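Local coordinates for SnoaL-like domain-containing protein (Burkholderia xenovorans LB400, PDB 3EN8) that is of unknown function but adopts the NTF2-like fold of the SnoaL family, binds calcium and probably pairs with a second copy of itself, at the interface of chains A and B. Residues are numbered along the deposited sequence; one frame, centred on the assembly and turned at random. Chains: chain A/B, uncharacterized NTF-2 like protein.

Contacts 3 and 4 lie side by side where the sheets of the two chains face each other: their C-alpha centres are about 9 Å apart, and A:Ile95 of strand 88-99 belongs to both. Contact 1, where the chain B terminus adds to a chain A strand, is about 15 Å from contact 4 and 19 Å from contact 3. Contact 2 lies about 16 Å from contact 3 and 25 Å from contact 1. Strand 88-99 also supplies A:Tyr91 to contact 2. Two-fold symmetry repeats every contact, which suggests a sheet-packed dimer tied at its margins by exchanged tails and loops.

Contact 1: the interface of chains A and B. Residues chain A 37, 42-44; chain B 125, 127-128.
A strand-exchange interface joins A:Arg44 to B:Gln125 in an antiparallel beta bridge, so the C-terminal tail of one chain extends a sheet edge of the other and would help hold the probable dimer together. The general principle is that backbone pairing sets the register, and side-chain packing adds to it. A:Arg44 N gives its hydrogen to B:Gln125 O at 2.7 Å, and B:Gln125 N returns a bond to A:Arg44 O at 2.8 Å. One step on, B:Ile127 N donates to A:Gly42 O at 2.7 Å.

Beyond the backbone, B:Ile127 crosses A:Arg44 at about a right angle. The methyl B:Ile127 CD1 meets A:Arg44 NE of the guanidinium at 3.4 Å, while CG2 rests against the arginine CB and CD. The isoleucine CG1 sits between backbone N and carbonyl carbon (chi1 63°), the crowded position, which turns CD1 toward both A:Arg44 and A:Asp37. Within chain A, A:Asp37 fixes the guanidinium side-on: A:Arg44 NE bonds A:Asp37 OD1 at 2.7 Å and A:Arg44 NH2 bonds A:Asp37 OD2 at 2.8 Å, nearly in the guanidinium plane. This salt bridge probably limits rotation of the group packed on the isoleucine. A:Arg44 and B:Gln125 run side by side, with a water joining NH1 to OE1. The site sits where chain A strands 34-38 and 43-46 receive chain B strand 124-126 and its terminal residues.

Contact 2: the interface of chains A and B. Residues chain A 91, 112-116; chain B 39-41.
B:Gln40 enters between two aromatic rings of chain A, presenting a different part of itself to each. Its CA lies over the centre of the A:Tyr91 ring, 3.9 Å from the centroid, while the carbonyl carbon of B:Pro39 covers the rim of the same face. Toward the other ring, B:Gln40 CB approaches A:Phe114 CE2 at 3.5 Å, and the glutamine side chain crosses the phenylalanine at about a right angle, the amide turned 80° from the ring, with OE1 at the ring edge.

The extended B:Gln40, with CG anti to its carbonyl carbon (chi1 -73°), delivers NE2 to A:Asp112 O at 2.7 Å. That bond is nearly straight, 169° at the hydrogen, and lies in both the amide and carbonyl planes, which would favour this turn of the amide. A:Phe114 N binds B:Gln40 O at 3.1 Å from well above the carbonyl plane. Next along, B:Ser41 CB sits over the face of the A:Phe114 ring, 3.9 Å from its centroid. A water links B:Ser41 O to A:Ala116 N. This worked example of loop recognition pairs ring packing with hydrogen bonds to backbone groups; it probably holds the chain A segment following strand 105-111 against its partner and steadies the dimer's margin.

Contact 3: the interface of chains A and B. Residues chain A 71, 78, 80, 93, 95; chain B 76, 78, 95, 109.
A:Ile78 and B:Ile78 reach toward each other tip to tip near the two-fold axis, the apolar centre at which the sheets of these NTF2-like, SnoaL-family chains pack face to face. Their CD1 methyls are modelled too close together for the separation to be trusted, but the neighbouring contacts show how the core is built. A:Ile78 CD1 abuts B:Ile95 CG1 at 3.5 Å, and A:Ile95 CG1 meets B:Ile78 CD1 at 3.5 Å in the symmetric pairing. With CG1 opposite the backbone N (chi1 -171°), each Ile78 projects its end methyl across the dimer, illustrating how a symmetric core can be assembled from Ile78 and Ile95 of both chains.

On one flank, A:Gln71 and B:Leu76 pass at a slant. B:Leu76 CD1 approaches A:Gln71 OE1 at 3.6 Å, while A:Gln71 NE2 lies against the CG2 branch of B:Ile95 at 3.5 Å. On another flank, A:Val93 sets CG2 over one face of the B:Tyr109 ring, 3.6 Å from its centroid and displaced toward the rim.

Farther outward, the phenol OH of B:Tyr109 donates to A:Glu80 OE1 at 2.6 Å, using the anti lone pair of the carboxylate oxygen. The carboxylate carbon lies at the edge of the ring, in its plane, yet the carboxylate is turned 86° against it. A:Glu80 OE2 meets B:Ile95 CD1 at 3.8 Å, so the acid spans polar and apolar partners; the phenolic bond would help stabilise the carboxylate if it is ionised.

Contact 4: the interface of chains A and B. Residues chain A 76, 95, 97, 105; chain B 69, 71.
Strand 64-73 of chain B lays B:Arg69 and B:Gln71 across strands 76-85, 88-99 and 105-111 of chain A, where sheets of the NTF2-like (SnoaL) fold face each other. A charged pair leads the contact. B:Arg69 and A:Glu97 approach from opposite directions, and the guanidinium takes the carboxylate end-on, one nitrogen to each oxygen: B:Arg69 NH1 to A:Glu97 OE2 at 2.9 Å and NH2 to OE1 at 3.0 Å. This salt bridge is far from coplanar. The two planes are turned 64° apart, and both nitrogens come from above the carboxylate plane. An extended chain from CG to NE, with CG opposite the backbone N (chi1 -174°), carries the guanidinium to the acid.

B:Gln71, two residues along the same strand, also meets chain A directly. Its amide carbon CD lies over the centre of one guanidinium face of B:Arg69, 3.4 Å above the plane, and probably helps hold that group in place. The glutamine crosses A:Glu97 at about a right angle, bringing OE1 over the carboxylate, although no hydrogen bond is assigned between the two residues.

A:Leu76 and A:Ile95 meet B:Gln71 as their symmetry mates do in contact 3. With its ring 29° from the guanidinium plane, A:His105 runs alongside in the opposite direction, CE1 3.7 Å from B:Arg69 NH1.

Contact 1: the interface of chains A and B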
loop_
_atom_site.group_PDB
_atom_site.type_symbol
_atom_site.label_atom_id
_atom_site.label_comp_id
_atom_site.label_asym_id
_atom_site.label_seq_id
_atom_site.Cartn_x
_atom_site.Cartn_y
_atom_site.Cartn_z
ATOM N N ASP A 37 10.272 4.610 -5.312
ATOM C CA ASP A 37 10.709 4.532 -3.898
ATOM C C ASP A 37 10.374 3.188 -3.269
ATOM O O ASP A 37 9.285 2.635 -3.459
ATOM C CB ASP A 37 9.983 5.591 -3.074
ATOM C CG ASP A 37 10.370 7.006 -3.421
ATOM O OD1 ASP A 37 11.388 7.217 -4.119
ATOM O OD2 ASP A 37 9.631 7.930 -2.981
ATOM N N GLY A 42 14.551 2.797 2.200
ATOM C CA GLY A 42 14.908 4.204 2.061
ATOM C C GLY A 42 15.478 4.523 0.694
ATOM O O GLY A 42 16.039 5.605 0.472
ATOM N N GLU A 43 15.311 3.583 -0.232
ATOM C CA GLU A 43 15.899 3.722 -1.574
ATOM C C GLU A 43 14.953 4.460 -2.504
ATOM O O GLU A 43 13.729 4.253 -2.477
ATOM C CB GLU A 43 16.235 2.378 -2.199
ATOM C CG GLU A 43 17.273 1.619 -1.470
ATOM C CD GLU A 43 17.455 0.258 -2.045
ATOM O OE1 GLU A 43 16.634 -0.617 -1.718
ATOM O OE2 GLU A 43 18.430 0.045 -2.802
ATOM N N ARG A 44 15.556 5.327 -3.301
ATOM C CA ARG A 44 14.870 5.972 -4.400
ATOM C C ARG A 44 15.599 5.772 -5.738
ATOM O O ARG A 44 16.799 5.991 -5.854
ATOM C CB ARG A 44 14.662 7.441 -4.076
ATOM C CG ARG A 44 14.245 8.255 -5.266
ATOM C CD ARG A 44 13.803 9.659 -4.845
ATOM N NE ARG A 44 12.545 9.610 -4.122
ATOM C CZ ARG A 44 11.905 10.656 -3.628
ATOM N NH1 ARG A 44 12.400 11.871 -3.761
ATOM N NH2 ARG A 44 10.765 10.477 -2.990
ATOM N N GLN B 125 19.344 6.676 -4.798
ATOM C CA GLN B 125 19.451 7.712 -3.801
ATOM C C GLN B 125 18.848 7.204 -2.502
ATOM O O GLN B 125 17.795 6.562 -2.482
ATOM C CB GLN B 125 18.761 8.975 -4.295
ATOM C CG GLN B 125 18.919 10.152 -3.391
ATOM C CD GLN B 125 18.149 11.347 -3.896
ATOM O OE1 GLN B 125 17.119 11.199 -4.555
ATOM N NE2 GLN B 125 18.648 12.547 -3.600
ATOM N N ILE B 127 17.016 8.165 0.582
ATOM C CA ILE B 127 16.145 9.290 0.969
ATOM C C ILE B 127 15.521 9.092 2.333
ATOM O O ILE B 127 14.935 10.002 2.903
ATOM C CB ILE B 127 15.006 9.536 -0.051
ATOM C CG1 ILE B 127 14.072 8.323 -0.136
ATOM C CG2 ILE B 127 15.589 9.886 -1.425
ATOM C CD1 ILE B 127 12.747 8.615 -0.833
ATOM N N GLY B 128 15.631 7.874 2.833
ATOM C CA GLY B 128 15.007 7.508 4.097
ATOM C C GLY B 128 13.509 7.264 3.943
ATOM O O GLY B 128 12.813 7.074 4.941
ATOM O OXT GLY B 128 12.942 7.244 2.837
HETATM O O HOH W 1 15.133 12.951 -4.857
#

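Contact 2: the interface of chains A and B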
loop_
_atom_site.group_PDB
_atom_site.type_symbol
_atom_site.label_atom_id
_atom_site.label_comp_id
_atom_site.label_asym_id
_atom_site.label_seq_id
_atom_site.Cartn_x
_atom_site.Cartn_y
_atom_site.Cartn_z
ATOM N N TYR A 91 3.448 -10.272 -0.947
ATOM C CA TYR A 91 2.262 -9.413 -1.064
ATOM C C TYR A 91 2.764 -8.001 -1.275
ATOM O O TYR A 91 3.352 -7.367 -0.367
ATOM C CB TYR A 91 1.386 -9.503 0.204
ATOM C CG TYR A 91 0.588 -10.759 0.317
ATOM C CD1 TYR A 91 -0.674 -10.859 -0.247
ATOM C CD2 TYR A 91 1.105 -11.874 0.994
ATOM C CE1 TYR A 91 -1.417 -12.040 -0.151
ATOM C CE2 TYR A 91 0.369 -13.056 1.103
ATOM C CZ TYR A 91 -0.889 -13.137 0.524
ATOM O OH TYR A 91 -1.632 -14.298 0.612
ATOM N N ASP A 112 5.507 -9.875 3.572
ATOM C CA ASP A 112 5.404 -11.324 3.749
ATOM C C ASP A 112 3.995 -11.766 4.148
ATOM O O ASP A 112 3.265 -11.009 4.808
ATOM C CB ASP A 112 6.369 -11.809 4.829
ATOM C CG ASP A 112 7.806 -11.653 4.430
ATOM O OD1 ASP A 112 8.210 -12.234 3.410
ATOM O OD2 ASP A 112 8.533 -10.955 5.152
ATOM N N PRO A 113 3.607 -12.994 3.766
ATOM C CA PRO A 113 2.439 -13.605 4.383
ATOM C C PRO A 113 2.653 -13.698 5.871
ATOM O O PRO A 113 3.807 -13.798 6.334
ATOM C CB PRO A 113 2.431 -15.034 3.799
ATOM C CG PRO A 113 3.332 -14.999 2.667
ATOM C CD PRO A 113 4.366 -13.991 2.994
ATOM N N PHE A 114 1.549 -13.692 6.602
ATOM C CA PHE A 114 1.546 -14.124 8.000
ATOM C C PHE A 114 0.309 -14.935 8.311
ATOM O O PHE A 114 -0.706 -14.830 7.641
ATOM C CB PHE A 114 1.761 -12.969 9.000
ATOM C CG PHE A 114 0.641 -11.963 9.063
ATOM C CD1 PHE A 114 -0.472 -12.201 9.849
ATOM C CD2 PHE A 114 0.722 -10.764 8.379
ATOM C CE1 PHE A 114 -1.483 -11.290 9.925
ATOM C CE2 PHE A 114 -0.301 -9.839 8.463
ATOM C CZ PHE A 114 -1.409 -10.118 9.220
ATOM N N GLU A 115 0.451 -15.801 9.301
ATOM C CA GLU A 115 -0.644 -16.695 9.691
ATOM C C GLU A 115 -1.714 -15.949 10.476
ATOM O O GLU A 115 -1.414 -15.188 11.393
ATOM C CB GLU A 115 -0.116 -17.882 10.496
ATOM C CG GLU A 115 0.761 -18.786 9.663
ATOM C CD GLU A 115 -0.016 -19.492 8.564
ATOM O OE1 GLU A 115 -1.238 -19.706 8.742
ATOM O OE2 GLU A 115 0.599 -19.845 7.529
ATOM N N ALA A 116 -2.969 -16.178 10.100
ATOM C CA ALA A 116 -4.093 -15.577 10.826
ATOM C C ALA A 116 -4.055 -16.079 12.255
ATOM O O ALA A 116 -4.102 -17.297 12.475
ATOM C CB ALA A 116 -5.419 -15.912 10.164
ATOM N N PRO B 39 -4.609 -8.618 3.721
ATOM C CA PRO B 39 -4.408 -9.614 2.653
ATOM C C PRO B 39 -3.283 -10.581 2.962
ATOM O O PRO B 39 -3.268 -11.688 2.455
ATOM C CB PRO B 39 -4.133 -8.733 1.418
ATOM C CG PRO B 39 -4.979 -7.520 1.672
ATOM C CD PRO B 39 -4.781 -7.262 3.173
ATOM N N GLN B 40 -2.365 -10.187 3.826
ATOM C CA GLN B 40 -1.184 -11.028 4.101
ATOM C C GLN B 40 -1.590 -12.321 4.776
ATOM O O GLN B 40 -0.905 -13.363 4.689
ATOM C CB GLN B 40 -0.159 -10.313 4.978
ATOM C CG GLN B 40 0.616 -9.221 4.272
ATOM C CD GLN B 40 1.268 -8.277 5.269
ATOM O OE1 GLN B 40 0.704 -7.235 5.662
ATOM N NE2 GLN B 40 2.447 -8.642 5.699
ATOM N N SER B 41 -2.719 -12.250 5.479
ATOM C CA SER B 41 -3.250 -13.395 6.244
ATOM C C SER B 41 -4.608 -13.908 5.759
ATOM O O SER B 41 -5.069 -14.952 6.201
ATOM C CB SER B 41 -3.356 -13.024 7.729
ATOM O OG SER B 41 -4.366 -12.029 7.872
HETATM O O HOH W 2 -3.680 -16.905 7.287
#

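Contact 3: the interface of chains A and B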
loop_
_atom_site.group_PDB
_atom_site.type_symbol
_atom_site.label_atom_id
_atom_site.label_comp_id
_atom_site.label_asym_id
_atom_site.label_seq_id
_atom_site.Cartn_x
_atom_site.Cartn_y
_atom_site.Cartn_z
ATOM N N GLN A 71 -7.215 -0.254 -7.707
ATOM C CA GLN A 71 -8.112 0.882 -7.381
ATOM C C GLN A 71 -7.492 2.155 -7.875
ATOM O O GLN A 71 -6.278 2.301 -7.907
ATOM C CB GLN A 71 -8.312 1.016 -5.864
ATOM C CG GLN A 71 -8.983 -0.161 -5.197
ATOM C CD GLN A 71 -9.187 0.109 -3.747
ATOM O OE1 GLN A 71 -10.109 0.843 -3.374
ATOM N NE2 GLN A 71 -8.308 -0.398 -2.925
ATOM N N ILE A 78 -3.522 2.493 -7.112
ATOM C CA ILE A 78 -2.910 1.509 -6.240
ATOM C C ILE A 78 -3.251 0.077 -6.605
ATOM O O ILE A 78 -4.404 -0.332 -6.707
ATOM C CB ILE A 78 -3.171 1.809 -4.752
ATOM C CG1 ILE A 78 -2.315 0.871 -3.901
ATOM C CG2 ILE A 78 -4.672 1.748 -4.380
ATOM C CD1 ILE A 78 -2.347 1.224 -2.424
ATOM N N GLU A 80 -2.556 -3.885 -5.793
ATOM C CA GLU A 80 -2.221 -4.941 -4.870
ATOM C C GLU A 80 -2.003 -6.188 -5.682
ATOM O O GLU A 80 -2.841 -6.573 -6.499
ATOM C CB GLU A 80 -3.364 -5.172 -3.864
ATOM C CG GLU A 80 -3.676 -3.995 -2.903
ATOM C CD GLU A 80 -4.952 -4.239 -2.183
ATOM O OE1 GLU A 80 -4.960 -5.185 -1.371
ATOM O OE2 GLU A 80 -5.940 -3.502 -2.450
ATOM N N VAL A 93 2.447 -4.015 -2.962
ATOM C CA VAL A 93 1.628 -2.806 -3.180
ATOM C C VAL A 93 2.420 -1.827 -3.994
ATOM O O VAL A 93 3.542 -1.494 -3.675
ATOM C CB VAL A 93 1.188 -2.137 -1.852
ATOM C CG1 VAL A 93 0.454 -0.797 -2.141
ATOM C CG2 VAL A 93 0.281 -3.063 -1.035
ATOM N N ILE A 95 1.919 1.952 -5.391
ATOM C CA ILE A 95 1.171 3.209 -5.345
ATOM C C ILE A 95 1.703 4.078 -6.459
ATOM O O ILE A 95 2.899 4.410 -6.458
ATOM C CB ILE A 95 1.345 3.944 -3.983
ATOM C CG1 ILE A 95 1.040 3.065 -2.799
ATOM C CG2 ILE A 95 0.541 5.264 -3.994
ATOM C CD1 ILE A 95 1.726 3.572 -1.509
ATOM N N LEU B 76 -10.746 7.763 -2.500
ATOM C CA LEU B 76 -9.620 6.825 -2.333
ATOM C C LEU B 76 -8.458 7.467 -1.603
ATOM O O LEU B 76 -7.889 8.461 -2.080
ATOM C CB LEU B 76 -9.151 6.307 -3.690
ATOM C CG LEU B 76 -8.030 5.251 -3.697
ATOM C CD1 LEU B 76 -8.498 3.977 -2.939
ATOM C CD2 LEU B 76 -7.661 4.908 -5.133
ATOM N N ILE B 78 -4.786 6.753 0.829
ATOM C CA ILE B 78 -3.715 5.863 1.230
ATOM C C ILE B 78 -2.679 6.521 2.121
ATOM O O ILE B 78 -2.077 7.544 1.806
ATOM C CB ILE B 78 -3.076 5.142 0.028
ATOM C CG1 ILE B 78 -2.122 4.066 0.546
ATOM C CG2 ILE B 78 -2.395 6.116 -0.964
ATOM C CD1 ILE B 78 -1.597 3.165 -0.559
ATOM N N ILE B 95 -5.000 1.478 3.061
ATOM C CA ILE B 95 -5.756 1.893 1.878
ATOM C C ILE B 95 -7.197 2.036 2.305
ATOM O O ILE B 95 -7.804 1.048 2.749
ATOM C CB ILE B 95 -5.656 0.852 0.724
ATOM C CG1 ILE B 95 -4.234 0.489 0.383
ATOM C CG2 ILE B 95 -6.474 1.339 -0.493
ATOM C CD1 ILE B 95 -4.138 -0.887 -0.316
ATOM N N TYR B 109 -1.551 -3.395 5.092
ATOM C CA TYR B 109 -0.335 -4.186 4.945
ATOM C C TYR B 109 0.732 -3.734 5.960
ATOM O O TYR B 109 0.939 -2.548 6.185
ATOM C CB TYR B 109 0.240 -3.954 3.567
ATOM C CG TYR B 109 -0.568 -4.567 2.450
ATOM C CD1 TYR B 109 -1.606 -3.896 1.879
ATOM C CD2 TYR B 109 -0.298 -5.869 2.008
ATOM C CE1 TYR B 109 -2.356 -4.458 0.845
ATOM C CE2 TYR B 109 -1.013 -6.427 0.960
ATOM C CZ TYR B 109 -2.034 -5.735 0.399
ATOM O OH TYR B 109 -2.737 -6.317 -0.598
#

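Contact 4: the interface of chains A and B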
loop_
_atom_site.group_PDB
_atom_site.type_symbol
_atom_site.label_atom_id
_atom_site.label_comp_id
_atom_site.label_asym_id
_atom_site.label_seq_id
_atom_site.Cartn_x
_atom_site.Cartn_y
_atom_site.Cartn_z
ATOM N N LEU A 76 -4.395 9.087 -8.950
ATOM C CA LEU A 76 -3.887 8.206 -7.881
ATOM C C LEU A 76 -4.338 6.773 -8.074
ATOM O O LEU A 76 -5.546 6.490 -8.079
ATOM C CB LEU A 76 -4.342 8.709 -6.514
ATOM C CG LEU A 76 -3.833 7.951 -5.274
ATOM C CD1 LEU A 76 -2.282 8.018 -5.213
ATOM C CD2 LEU A 76 -4.441 8.559 -4.019
ATOM N N ILE A 95 1.919 1.952 -5.391
ATOM C CA ILE A 95 1.171 3.209 -5.345
ATOM C C ILE A 95 1.703 4.078 -6.459
ATOM O O ILE A 95 2.899 4.410 -6.458
ATOM C CB ILE A 95 1.345 3.944 -3.983
ATOM C CG1 ILE A 95 1.040 3.065 -2.799
ATOM C CG2 ILE A 95 0.541 5.264 -3.994
ATOM C CD1 ILE A 95 1.726 3.572 -1.509
ATOM N N GLU A 97 1.447 7.557 -8.917
ATOM C CA GLU A 97 0.953 8.915 -9.235
ATOM C C GLU A 97 1.248 9.242 -10.677
ATOM O O GLU A 97 2.397 9.168 -11.154
ATOM C CB GLU A 97 1.627 9.913 -8.339
ATOM C CG GLU A 97 1.454 9.637 -6.888
ATOM C CD GLU A 97 2.525 10.298 -6.071
ATOM O OE1 GLU A 97 2.586 11.539 -6.068
ATOM O OE2 GLU A 97 3.312 9.567 -5.450
ATOM N N HIS A 105 5.657 9.090 -10.167
ATOM C CA HIS A 105 6.127 8.593 -8.859
ATOM C C HIS A 105 5.426 7.274 -8.496
ATOM O O HIS A 105 4.210 7.169 -8.463
ATOM C CB HIS A 105 5.904 9.667 -7.785
ATOM C CG HIS A 105 6.585 9.403 -6.460
ATOM N ND1 HIS A 105 6.611 10.351 -5.457
ATOM C CD2 HIS A 105 7.253 8.328 -5.975
ATOM C CE1 HIS A 105 7.283 9.877 -4.416
ATOM N NE2 HIS A 105 7.668 8.643 -4.695
ATOM N N ARG B 69 3.384 9.570 4.880
ATOM C CA ARG B 69 2.684 10.278 3.784
ATOM C C ARG B 69 1.223 9.884 3.685
ATOM O O ARG B 69 0.869 8.720 3.839
ATOM C CB ARG B 69 3.347 9.967 2.445
ATOM C CG ARG B 69 2.783 10.773 1.290
ATOM C CD ARG B 69 3.540 10.531 0.013
ATOM N NE ARG B 69 3.086 11.494 -1.002
ATOM C CZ ARG B 69 3.332 11.356 -2.294
ATOM N NH1 ARG B 69 3.989 10.287 -2.726
ATOM N NH2 ARG B 69 2.901 12.251 -3.148
ATOM N N GLN B 71 -1.866 10.360 0.840
ATOM C CA GLN B 71 -2.332 10.740 -0.517
ATOM C C GLN B 71 -3.785 10.394 -0.653
ATOM O O GLN B 71 -4.268 9.435 -0.068
ATOM C CB GLN B 71 -1.564 9.974 -1.605
ATOM C CG GLN B 71 -0.079 10.246 -1.656
ATOM C CD GLN B 71 0.546 9.507 -2.788
ATOM O OE1 GLN B 71 0.431 9.927 -3.945
ATOM N NE2 GLN B 71 1.136 8.378 -2.498
#